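Local coordinates for protein male-specific lethal-3 (Drosophila melanogaster, PDB 3M9Q) that reads a trimethylated histone H3 tail through its chromodomain and serves in the MSL complex that raises transcription of the male X chromosome, at residues Arg74-Arg77 against Ala78-Leu82. The protein carries 1 engineered substitution. Residues are numbered along the deposited sequence; the frame is centred on the assembly and turned at random. Where two conformers were deposited one is given.
Sequences RAVR and ATVLL. Engineered in segment 74-77: Ala-75 (natural residue Cys).
Val-76 lays CB against CG2 of Val-80, 3.7 Å apart, across the 3-10 turn that joins the two outermost strands of the chromodomain's SH3-like curved sheet. As in other SH3-like barrels, a short 3-10 turn links the last two strands: residues 78-80 carry the backbone from the strand paired with 57-65 to the one paired with 25-29. A second apolar contact runs from Val-76 CG2 to Leu-81 CD2 at 3.9 Å. Both valines hold CG2 between the backbone N and the carbonyl carbon (chi1 -57° in each), which sets the CG2 methyl of Val-80 against CB of Val-76 and lets Val-76 CG2 touch both Val-80 CG2 and Leu-81 CD2. Leu-81 reaches inward to Tyr-61, Val-26 and Phe-20, and an alanine here would probably open a gap beside Val-76 and leave its CG2 methyl less firmly packed. The turn itself is secured by Val-80 N donating to Arg-77 O, a long bond of 3.3 Å but nearly straight at 167°, with the donor well above the carbonyl plane. Arg-77 NH2 forms a salt bridge with Glu-16, while the chain's bends at chi2 and chi3 bring NE to a water at the guanidinium edge, which accepts from Arg-77 NE and from Ala-78 N, each at 2.9 Å.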
loop_
_atom_site.group_PDB
_atom_site.type_symbol
_atom_site.label_atom_id
_atom_site.label_comp_id
_atom_site.label_asym_id
_atom_site.label_seq_id
_atom_site.Cartn_x
_atom_site.Cartn_y
_atom_site.Cartn_z
ATOM N N ARG A 74 3.865 -0.965 8.815
ATOM C CA ARG A 74 2.558 -1.657 8.883
ATOM C C ARG A 74 2.430 -2.716 7.787
ATOM O O ARG A 74 2.981 -2.554 6.714
ATOM C CB ARG A 74 1.406 -0.649 8.669
ATOM C CG ARG A 74 1.176 0.381 9.751
ATOM C CD ARG A 74 0.061 1.336 9.331
ATOM N NE ARG A 74 -0.873 0.716 8.392
ATOM C CZ ARG A 74 -1.303 1.275 7.263
ATOM N NH1 ARG A 74 -0.916 2.494 6.908
ATOM N NH2 ARG A 74 -2.146 0.610 6.493
ATOM N N ALA A 75 1.661 -3.766 8.066
ATOM C CA ALA A 75 1.263 -4.760 7.058
ATOM C C ALA A 75 -0.102 -4.422 6.476
ATOM O O ALA A 75 -1.059 -4.177 7.206
ATOM C CB ALA A 75 1.250 -6.167 7.660
ATOM N N VAL A 76 -0.172 -4.415 5.152
ATOM C CA VAL A 76 -1.390 -4.079 4.411
ATOM C C VAL A 76 -1.697 -5.077 3.304
ATOM O O VAL A 76 -0.864 -5.903 2.935
ATOM C CB VAL A 76 -1.301 -2.664 3.774
ATOM C CG1 VAL A 76 -1.026 -1.604 4.828
ATOM C CG2 VAL A 76 -0.237 -2.616 2.676
ATOM N N ARG A 77 -2.915 -4.986 2.791
ATOM C CA ARG A 77 -3.370 -5.794 1.649
ATOM C C ARG A 77 -3.119 -5.058 0.332
ATOM O O ARG A 77 -2.932 -3.846 0.301
ATOM C CB ARG A 77 -4.858 -6.143 1.781
ATOM C CG ARG A 77 -5.194 -7.034 2.970
ATOM C CD ARG A 77 -4.644 -8.450 2.815
ATOM N NE ARG A 77 -5.345 -9.204 1.781
ATOM C CZ ARG A 77 -6.428 -9.938 1.997
ATOM N NH1 ARG A 77 -6.926 -10.025 3.220
ATOM N NH2 ARG A 77 -7.003 -10.594 0.999
ATOM N N ALA A 78 -3.116 -5.804 -0.758
ATOM C CA ALA A 78 -2.781 -5.246 -2.067
ATOM C C ALA A 78 -3.738 -4.142 -2.470
ATOM O O ALA A 78 -3.402 -3.239 -3.242
ATOM C CB ALA A 78 -2.770 -6.351 -3.151
ATOM N N THR A 79 -4.943 -4.200 -1.935
ATOM C CA THR A 79 -6.006 -3.308 -2.398
ATOM C C THR A 79 -5.699 -1.840 -2.109
ATOM O O THR A 79 -6.226 -0.948 -2.767
ATOM C CB THR A 79 -7.347 -3.669 -1.758
ATOM O OG1 THR A 79 -7.228 -3.584 -0.338
ATOM C CG2 THR A 79 -7.748 -5.074 -2.125
ATOM N N VAL A 80 -4.844 -1.587 -1.129
ATOM C CA VAL A 80 -4.545 -0.198 -0.755
ATOM C C VAL A 80 -3.252 0.308 -1.382
ATOM O O VAL A 80 -2.846 1.445 -1.146
ATOM C CB VAL A 80 -4.520 0.006 0.777
ATOM C CG1 VAL A 80 -5.858 -0.422 1.393
ATOM C CG2 VAL A 80 -3.359 -0.732 1.427
ATOM N N LEU A 81 -2.640 -0.535 -2.203
ATOM C CA LEU A 81 -1.356 -0.210 -2.845
ATOM C C LEU A 81 -1.512 0.094 -4.326
ATOM O O LEU A 81 -2.340 -0.495 -5.022
ATOM C CB LEU A 81 -0.373 -1.368 -2.657
ATOM C CG LEU A 81 0.002 -1.682 -1.212
ATOM C CD1 LEU A 81 1.019 -2.826 -1.181
ATOM C CD2 LEU A 81 0.528 -0.440 -0.516
ATOM N N LEU A 82 -0.695 1.026 -4.794
ATOM C CA LEU A 82 -0.588 1.372 -6.208
ATOM C C LEU A 82 0.849 1.297 -6.673
ATOM O O LEU A 82 1.772 1.649 -5.944
ATOM C CB LEU A 82 -1.100 2.785 -6.465
ATOM C CG LEU A 82 -2.590 3.056 -6.250
ATOM C CD1 LEU A 82 -2.894 4.541 -6.395
ATOM C CD2 LEU A 82 -3.455 2.232 -7.200
HETATM O O HOH W 1 -3.403 -8.658 -0.315
#